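PDB 1VL4: pmbA-related protein from Thermotoga maritima, which is of uncertain function but may act as a metallopeptidase of the PmbA/TldD type. Local coordinates for residues S293-T304 against G334-N345; D363-M374 against L387-G397. All coordinates share one frame; numbering follows the deposited sequence.

Contact 1. Residues S293-T304 against G334-N345; sequences SSTPFDDEGVPT and GNGFVGGIRPVN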
# COMPACT_ATOMS: atom_id res chain seq x y z
N SER A 293 -17.35 -2.47 -8.95
CA SER A 293 -17.63 -2.98 -7.62
C SER A 293 -19.09 -3.40 -7.39
O SER A 293 -19.39 -3.91 -6.31
CB SER A 293 -17.23 -1.97 -6.59
OG SER A 293 -15.79 -1.87 -6.67
N SER A 294 -19.95 -3.28 -8.40
CA SER A 294 -21.36 -3.63 -8.29
C SER A 294 -21.50 -5.07 -7.82
O SER A 294 -20.75 -5.92 -8.26
CB SER A 294 -22.08 -3.42 -9.60
OG SER A 294 -22.06 -2.04 -10.05
N THR A 295 -22.40 -5.31 -6.85
CA THR A 295 -22.55 -6.61 -6.24
C THR A 295 -23.90 -6.65 -5.57
O THR A 295 -24.36 -5.62 -5.13
CB THR A 295 -21.44 -6.89 -5.20
OG1 THR A 295 -21.63 -8.20 -4.61
CG2 THR A 295 -21.40 -5.82 -4.09
N PRO A 296 -24.56 -7.80 -5.58
CA PRO A 296 -25.85 -8.00 -4.92
C PRO A 296 -25.77 -8.22 -3.42
O PRO A 296 -26.80 -8.22 -2.77
CB PRO A 296 -26.41 -9.22 -5.64
CG PRO A 296 -25.26 -9.92 -6.11
CD PRO A 296 -24.18 -8.98 -6.40
N PHE A 297 -24.57 -8.40 -2.84
CA PHE A 297 -24.46 -8.59 -1.40
C PHE A 297 -23.17 -8.08 -0.91
O PHE A 297 -22.15 -8.01 -1.68
CB PHE A 297 -24.76 -10.06 -0.99
CG PHE A 297 -23.86 -11.09 -1.68
CD1 PHE A 297 -22.58 -11.32 -1.20
CD2 PHE A 297 -24.31 -11.79 -2.78
CE1 PHE A 297 -21.77 -12.26 -1.77
CE2 PHE A 297 -23.51 -12.70 -3.40
CZ PHE A 297 -22.24 -12.95 -2.92
N ASP A 298 -23.20 -7.65 0.35
CA ASP A 298 -21.99 -7.21 1.04
C ASP A 298 -21.15 -8.41 1.58
O ASP A 298 -21.45 -9.58 1.30
CB ASP A 298 -22.34 -6.11 2.10
CG ASP A 298 -23.05 -6.64 3.31
OD1 ASP A 298 -23.07 -7.88 3.48
OD2 ASP A 298 -23.54 -5.81 4.12
N ASP A 299 -20.08 -8.13 2.32
CA ASP A 299 -19.20 -9.20 2.82
C ASP A 299 -19.78 -9.92 4.06
O ASP A 299 -19.17 -10.85 4.55
CB ASP A 299 -17.82 -8.65 3.10
CG ASP A 299 -17.07 -8.24 1.81
OD1 ASP A 299 -17.40 -8.79 0.75
OD2 ASP A 299 -16.23 -7.32 1.86
N GLU A 300 -20.94 -9.49 4.53
CA GLU A 300 -21.71 -10.17 5.60
C GLU A 300 -22.87 -10.94 4.98
O GLU A 300 -23.59 -11.64 5.65
CB GLU A 300 -22.20 -9.16 6.69
CG GLU A 300 -21.05 -8.31 7.23
CD GLU A 300 -21.41 -7.32 8.34
OE1 GLU A 300 -22.42 -6.60 8.22
OE2 GLU A 300 -20.64 -7.19 9.30
N GLY A 301 -22.99 -10.90 3.66
CA GLY A 301 -24.06 -11.58 2.94
C GLY A 301 -25.39 -10.83 2.94
O GLY A 301 -26.41 -11.39 2.57
N VAL A 302 -25.37 -9.55 3.28
CA VAL A 302 -26.60 -8.78 3.36
C VAL A 302 -26.89 -8.23 1.98
O VAL A 302 -25.98 -7.70 1.31
CB VAL A 302 -26.49 -7.66 4.46
CG1 VAL A 302 -27.71 -6.70 4.46
CG2 VAL A 302 -26.24 -8.24 5.82
N PRO A 303 -28.15 -8.33 1.51
CA PRO A 303 -28.41 -7.73 0.21
C PRO A 303 -28.06 -6.23 0.17
O PRO A 303 -28.41 -5.45 1.09
CB PRO A 303 -29.92 -7.91 0.01
CG PRO A 303 -30.33 -8.94 0.97
CD PRO A 303 -29.35 -8.95 2.07
N THR A 304 -27.37 -5.85 -0.88
CA THR A 304 -27.11 -4.44 -1.15
C THR A 304 -28.44 -3.76 -1.52
O THR A 304 -29.36 -4.38 -2.08
CB THR A 304 -26.06 -4.30 -2.24
OG1 THR A 304 -26.43 -5.04 -3.40
CG2 THR A 304 -24.72 -4.76 -1.78
N GLY A 334 -26.75 -3.17 3.94
CA GLY A 334 -25.96 -3.88 2.94
C GLY A 334 -24.65 -3.17 2.56
O GLY A 334 -24.25 -3.18 1.40
N ASN A 335 -23.98 -2.59 3.56
CA ASN A 335 -22.72 -1.87 3.35
C ASN A 335 -21.53 -2.40 4.17
O ASN A 335 -20.49 -1.74 4.27
CB ASN A 335 -22.99 -0.37 3.60
CG ASN A 335 -23.96 0.20 2.57
OD1 ASN A 335 -25.18 0.33 2.82
ND2 ASN A 335 -23.43 0.49 1.40
N GLY A 336 -21.67 -3.63 4.70
CA GLY A 336 -20.67 -4.20 5.58
C GLY A 336 -19.65 -4.91 4.73
O GLY A 336 -19.85 -6.07 4.33
N PHE A 337 -18.58 -4.20 4.39
CA PHE A 337 -17.49 -4.75 3.58
C PHE A 337 -16.22 -4.86 4.41
O PHE A 337 -16.07 -4.20 5.45
CB PHE A 337 -17.27 -3.87 2.33
CG PHE A 337 -18.38 -3.93 1.35
CD1 PHE A 337 -18.43 -4.95 0.42
CD2 PHE A 337 -19.40 -2.97 1.33
CE1 PHE A 337 -19.44 -5.02 -0.48
CE2 PHE A 337 -20.47 -3.07 0.43
CZ PHE A 337 -20.48 -4.05 -0.49
N VAL A 338 -15.34 -5.76 4.00
CA VAL A 338 -14.07 -5.93 4.68
C VAL A 338 -13.29 -4.62 4.57
O VAL A 338 -13.17 -4.02 3.51
CB VAL A 338 -13.24 -7.13 4.09
CG1 VAL A 338 -14.03 -8.45 4.13
CG2 VAL A 338 -12.80 -6.85 2.66
N GLY A 339 -12.82 -4.12 5.68
CA GLY A 339 -12.04 -2.88 5.59
C GLY A 339 -12.82 -1.66 6.02
O GLY A 339 -12.24 -0.62 6.33
N GLY A 340 -14.13 -1.78 6.07
CA GLY A 340 -14.93 -0.64 6.43
C GLY A 340 -16.26 -0.65 5.74
O GLY A 340 -16.43 -1.20 4.63
N ILE A 341 -17.21 -0.02 6.42
CA ILE A 341 -18.50 0.28 5.83
C ILE A 341 -18.28 1.19 4.62
O ILE A 341 -17.63 2.24 4.72
CB ILE A 341 -19.42 0.96 6.87
CG1 ILE A 341 -19.71 -0.04 8.01
CG2 ILE A 341 -20.67 1.46 6.22
CD1 ILE A 341 -20.25 0.59 9.26
N ARG A 342 -18.80 0.79 3.47
CA ARG A 342 -18.74 1.66 2.31
C ARG A 342 -19.93 1.50 1.37
O ARG A 342 -20.61 0.49 1.39
CB ARG A 342 -17.41 1.47 1.54
CG ARG A 342 -17.30 0.17 0.79
CD ARG A 342 -16.08 0.12 -0.17
NE ARG A 342 -15.77 -1.26 -0.59
CZ ARG A 342 -16.45 -1.97 -1.50
NH1 ARG A 342 -17.53 -1.47 -2.14
NH2 ARG A 342 -16.05 -3.21 -1.75
N PRO A 343 -20.18 2.53 0.56
CA PRO A 343 -21.15 2.44 -0.51
C PRO A 343 -20.67 1.49 -1.58
O PRO A 343 -19.48 1.16 -1.63
CB PRO A 343 -21.20 3.89 -1.08
CG PRO A 343 -20.01 4.54 -0.65
CD PRO A 343 -19.45 3.81 0.54
N VAL A 344 -21.58 1.05 -2.43
CA VAL A 344 -21.20 0.18 -3.54
C VAL A 344 -20.81 1.12 -4.70
O VAL A 344 -19.66 1.19 -5.07
CB VAL A 344 -22.34 -0.81 -3.91
CG1 VAL A 344 -21.97 -1.65 -5.09
CG2 VAL A 344 -22.67 -1.74 -2.68
N ASN A 345 -21.78 1.83 -5.24
CA ASN A 345 -21.51 2.93 -6.17
C ASN A 345 -22.06 4.19 -5.54
O ASN A 345 -23.25 4.29 -5.30
CB ASN A 345 -22.19 2.71 -7.50
CG ASN A 345 -21.68 1.46 -8.24
OD1 ASN A 345 -20.64 1.49 -8.87
ND2 ASN A 345 -22.49 0.35 -8.19
O HOH W 1 -18.27 0.23 -8.75
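Asp298 and Gly336 meet at the tightly packed centre of this contact, where the carboxylate of Asp298 links its own turn to the backbone of the other segment. Its OD2 takes the backbone N-H of Gly336 (N to OD2 2.9 Å) from above the carboxylate plane. OD1 is gripped from opposite faces by Glu300 N and Val302 N, the former closing an Asx turn. CG sits between the backbone N and the carbonyl carbon (chi1 73°), which brings the carboxylate to all three donors. Asp298 CB lies over one face of the Phe337 ring, a CH-pi contact 4.0 Å from its centroid. The guanidinium of Arg342 covers the other face, and Thr295 CG2 reaches the ring edge. Gly334 CA makes a CA-H...O contact with Pro303 O (3.4 Å), and a CB there would run into that oxygen. With an alanine in place of Asp298, the N-H groups of Gly336, Glu300 and Val302 would probably lose their acceptor and the turn would be held less firmly. On the solvent side Asp299 bonds by N to Gly336 O and by the anti lone pair of OD2 to Val338 N (2.8 Å, 170°); the exposed Val338 marks the looser rim. At the far end Asn345 ND2 donates to Ser294 OG, which also bonds Gly291 and His288. Two of the four hydrogen bonds run from backbone N-H to carboxylate, so the joint probably depends on both aspartates staying charged.

Contact 2. Residues D363-M374 against L387-G397; sequences DRGVVITEVEGM and LFAKGYWVENG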
# COMPACT_ATOMS: atom_id res chain seq x y z
N ASP A 363 -19.91 31.68 -16.38
CA ASP A 363 -19.47 32.84 -17.14
C ASP A 363 -18.04 33.32 -16.86
O ASP A 363 -17.31 33.70 -17.78
CB ASP A 363 -20.44 34.01 -16.96
CG ASP A 363 -20.01 35.24 -17.72
OD1 ASP A 363 -20.03 35.19 -18.97
OD2 ASP A 363 -19.61 36.26 -17.10
N ARG A 364 -17.66 33.38 -15.59
CA ARG A 364 -16.31 33.80 -15.24
C ARG A 364 -15.82 33.10 -13.97
O ARG A 364 -16.44 33.16 -12.93
CB ARG A 364 -16.28 35.30 -15.09
CG ARG A 364 -14.91 35.90 -14.98
CD ARG A 364 -15.05 37.40 -15.01
NE ARG A 364 -13.77 38.05 -14.82
CZ ARG A 364 -13.15 38.16 -13.65
NH1 ARG A 364 -13.68 37.64 -12.54
NH2 ARG A 364 -11.97 38.78 -13.58
N GLY A 365 -14.69 32.42 -14.05
CA GLY A 365 -14.30 31.57 -12.94
C GLY A 365 -13.28 30.52 -13.32
O GLY A 365 -12.67 30.59 -14.39
N VAL A 366 -13.12 29.55 -12.43
CA VAL A 366 -12.14 28.49 -12.61
C VAL A 366 -12.84 27.18 -12.95
O VAL A 366 -13.87 26.85 -12.38
CB VAL A 366 -11.32 28.27 -11.33
CG1 VAL A 366 -10.31 27.13 -11.54
CG2 VAL A 366 -10.61 29.57 -10.93
N VAL A 367 -12.26 26.45 -13.89
CA VAL A 367 -12.63 25.06 -14.14
C VAL A 367 -11.51 24.18 -13.53
O VAL A 367 -10.35 24.37 -13.82
CB VAL A 367 -12.77 24.76 -15.64
CG1 VAL A 367 -12.89 23.23 -15.88
CG2 VAL A 367 -13.98 25.51 -16.24
N ILE A 368 -11.88 23.26 -12.66
CA ILE A 368 -10.91 22.31 -12.13
C ILE A 368 -11.23 20.94 -12.71
O ILE A 368 -12.34 20.42 -12.53
CB ILE A 368 -10.86 22.36 -10.59
CG1 ILE A 368 -9.99 23.56 -10.19
CG2 ILE A 368 -10.26 21.06 -9.95
CD1 ILE A 368 -10.36 24.10 -8.92
N THR A 369 -10.24 20.40 -13.41
CA THR A 369 -10.38 19.13 -14.14
C THR A 369 -9.75 17.93 -13.43
O THR A 369 -10.18 16.82 -13.66
CB THR A 369 -9.73 19.20 -15.52
OG1 THR A 369 -8.37 19.64 -15.38
CG2 THR A 369 -10.50 20.17 -16.42
N GLU A 370 -8.75 18.17 -12.60
CA GLU A 370 -8.11 17.10 -11.83
C GLU A 370 -7.63 17.65 -10.49
O GLU A 370 -7.24 18.83 -10.39
CB GLU A 370 -6.91 16.52 -12.59
CG GLU A 370 -7.20 16.13 -14.07
CD GLU A 370 -8.10 14.91 -14.20
OE1 GLU A 370 -8.33 14.22 -13.16
OE2 GLU A 370 -8.56 14.64 -15.34
N VAL A 371 -7.70 16.80 -9.47
CA VAL A 371 -7.07 17.07 -8.16
C VAL A 371 -6.02 15.99 -7.80
O VAL A 371 -6.11 14.86 -8.22
CB VAL A 371 -8.12 17.18 -7.03
CG1 VAL A 371 -8.92 18.46 -7.16
CG2 VAL A 371 -9.06 15.96 -7.02
N GLU A 372 -5.02 16.35 -7.01
CA GLU A 372 -3.93 15.44 -6.68
C GLU A 372 -3.62 15.58 -5.20
O GLU A 372 -3.78 16.67 -4.62
CB GLU A 372 -2.66 15.80 -7.48
CG GLU A 372 -2.74 15.43 -9.00
CD GLU A 372 -3.10 16.59 -9.96
OE1 GLU A 372 -2.74 17.76 -9.70
OE2 GLU A 372 -3.73 16.30 -11.00
N GLY A 373 -3.19 14.46 -4.61
CA GLY A 373 -2.69 14.45 -3.23
C GLY A 373 -3.78 14.25 -2.20
O GLY A 373 -3.71 14.83 -1.12
N MET A 374 -4.77 13.44 -2.52
CA MET A 374 -5.88 13.17 -1.61
C MET A 374 -5.39 12.52 -0.31
O MET A 374 -5.83 12.89 0.79
CB MET A 374 -6.89 12.25 -2.29
CG MET A 374 -7.75 12.90 -3.39
SD MET A 374 -9.07 13.93 -2.73
CE MET A 374 -10.12 12.77 -1.87
N LEU A 387 -5.46 20.81 -1.70
CA LEU A 387 -5.14 19.88 -2.76
C LEU A 387 -4.57 20.64 -3.93
O LEU A 387 -5.11 21.69 -4.34
CB LEU A 387 -6.41 19.14 -3.22
CG LEU A 387 -7.09 18.20 -2.22
CD1 LEU A 387 -8.44 17.79 -2.75
CD2 LEU A 387 -6.22 16.96 -1.91
N PHE A 388 -3.49 20.11 -4.49
CA PHE A 388 -3.01 20.58 -5.77
C PHE A 388 -4.05 20.26 -6.82
O PHE A 388 -4.78 19.28 -6.71
CB PHE A 388 -1.70 19.91 -6.15
CG PHE A 388 -0.56 20.23 -5.24
CD1 PHE A 388 -0.36 19.50 -4.08
CD2 PHE A 388 0.32 21.24 -5.55
CE1 PHE A 388 0.70 19.78 -3.24
CE2 PHE A 388 1.38 21.51 -4.72
CZ PHE A 388 1.57 20.78 -3.56
N ALA A 389 -4.14 21.10 -7.84
CA ALA A 389 -5.19 20.95 -8.84
C ALA A 389 -4.75 21.43 -10.22
O ALA A 389 -3.75 22.14 -10.36
CB ALA A 389 -6.46 21.70 -8.39
N LYS A 390 -5.48 20.96 -11.23
CA LYS A 390 -5.31 21.41 -12.63
C LYS A 390 -6.65 21.97 -13.10
O LYS A 390 -7.70 21.46 -12.73
CB LYS A 390 -4.99 20.19 -13.52
CG LYS A 390 -3.53 19.70 -13.51
CD LYS A 390 -3.46 18.32 -14.17
CE LYS A 390 -2.11 18.05 -14.81
NZ LYS A 390 -1.02 17.76 -13.80
N GLY A 391 -6.60 22.99 -13.95
CA GLY A 391 -7.80 23.57 -14.50
C GLY A 391 -7.52 24.71 -15.47
O GLY A 391 -6.41 24.82 -16.03
N TYR A 392 -8.54 25.56 -15.65
CA TYR A 392 -8.59 26.58 -16.70
C TYR A 392 -9.24 27.84 -16.12
O TYR A 392 -10.01 27.74 -15.15
CB TYR A 392 -9.46 26.05 -17.86
CG TYR A 392 -8.90 24.79 -18.46
CD1 TYR A 392 -9.13 23.57 -17.84
CD2 TYR A 392 -8.08 24.81 -19.59
CE1 TYR A 392 -8.58 22.40 -18.34
CE2 TYR A 392 -7.52 23.62 -20.11
CZ TYR A 392 -7.78 22.42 -19.48
OH TYR A 392 -7.27 21.21 -19.93
N TRP A 393 -8.97 28.98 -16.75
CA TRP A 393 -9.65 30.24 -16.50
C TRP A 393 -10.74 30.39 -17.58
O TRP A 393 -10.51 30.10 -18.76
CB TRP A 393 -8.67 31.43 -16.56
CG TRP A 393 -9.37 32.72 -16.32
CD1 TRP A 393 -9.63 33.71 -17.23
CD2 TRP A 393 -9.97 33.15 -15.08
NE1 TRP A 393 -10.32 34.73 -16.63
CE2 TRP A 393 -10.57 34.40 -15.32
CE3 TRP A 393 -10.07 32.59 -13.81
CZ2 TRP A 393 -11.23 35.10 -14.31
CZ3 TRP A 393 -10.73 33.30 -12.82
CH2 TRP A 393 -11.29 34.52 -13.08
N VAL A 394 -11.92 30.83 -17.15
CA VAL A 394 -13.04 31.05 -18.04
C VAL A 394 -13.38 32.52 -17.98
O VAL A 394 -13.48 33.09 -16.91
CB VAL A 394 -14.26 30.22 -17.58
CG1 VAL A 394 -15.50 30.50 -18.42
CG2 VAL A 394 -13.92 28.74 -17.59
N GLU A 395 -13.53 33.14 -19.13
CA GLU A 395 -14.18 34.45 -19.22
C GLU A 395 -15.19 34.45 -20.35
O GLU A 395 -14.99 33.84 -21.39
CB GLU A 395 -13.19 35.61 -19.35
CG GLU A 395 -11.81 35.22 -19.79
CD GLU A 395 -10.83 36.39 -19.80
OE1 GLU A 395 -11.08 37.40 -19.09
OE2 GLU A 395 -9.81 36.28 -20.53
N ASN A 396 -16.29 35.15 -20.11
CA ASN A 396 -17.41 35.19 -21.03
C ASN A 396 -17.91 33.85 -21.45
O ASN A 396 -18.30 33.69 -22.59
CB ASN A 396 -17.04 36.02 -22.26
CG ASN A 396 -16.79 37.44 -21.91
OD1 ASN A 396 -17.67 38.11 -21.32
ND2 ASN A 396 -15.57 37.93 -22.21
N GLY A 397 -17.91 32.88 -20.53
CA GLY A 397 -18.48 31.56 -20.79
C GLY A 397 -17.64 30.62 -21.64
O GLY A 397 -18.12 29.54 -22.08
O HOH W 2 -7.20 18.83 -18.16
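A classic beta bulge sets Thr369 and Glu370 of one strand opposite the single Lys390 of the other, moving the register of the antiparallel pair by one residue. Lys390 O takes the N-H of Thr369 (N to O 2.8 Å) and, weakly, that of Glu370, while Lys390 N returns a bond to Glu370 O. With Thr369 OG1 between the backbone N and the carbonyl carbon (chi1 53°), CG2 is left anti to the carbonyl carbon and meets the edge of the Tyr392 ring at CE1 (3.5 Å), the two side chains crossing at about a right angle. A water joins Thr369 OG1 to Tyr392 OH, which also bonds Ser223. Strands 365-372 and 384-395 belong to the mixed sheet of the C-terminal region, where 365-372 runs parallel to 233-239 on its other edge. Beyond the bulge, Val367 CG2 touches Val394 CG2 at 3.5 Å, and Leu359 of helix 355-362 covers both valines. Val366, Ile368, Val371 and Ala389 point to the other face, against which helix 241-247 packs. Trp393 shares that face. Its CG is anti to the backbone N (chi1 180°), and its ring lies over Gly365, whose O stands 3.3 Å from CE3. The CZ2 edge of the indole comes over the face of the Arg364 guanidinium (CZ to CZ2 3.7 Å), the planes 88° apart. Near the opposite end of the strand pair, Leu387 CD1 reaches Met374 SD at 3.9 Å.

Overall arrangement
From the N terminus, the chain first builds the long six-stranded antiparallel sheet and then enters the C-terminal region, which holds both contacts. Contact 1 closes first: the loop between strands 282-285 and 307-311 meets 334-345 after an excursion of 29 residues that includes helix 322-328. It lies beside strand 172-188 of the long sheet, touched by Phe297. The chain then passes through strand 345-348 and helix 355-362 to contact 2, which closes a shorter excursion of 12 residues within the mixed sheet. The contacts follow in series, neither nested nor crossed. The centres of contact 1 and contact 2 are about 34 Å apart, on opposite sides of the chain's centre.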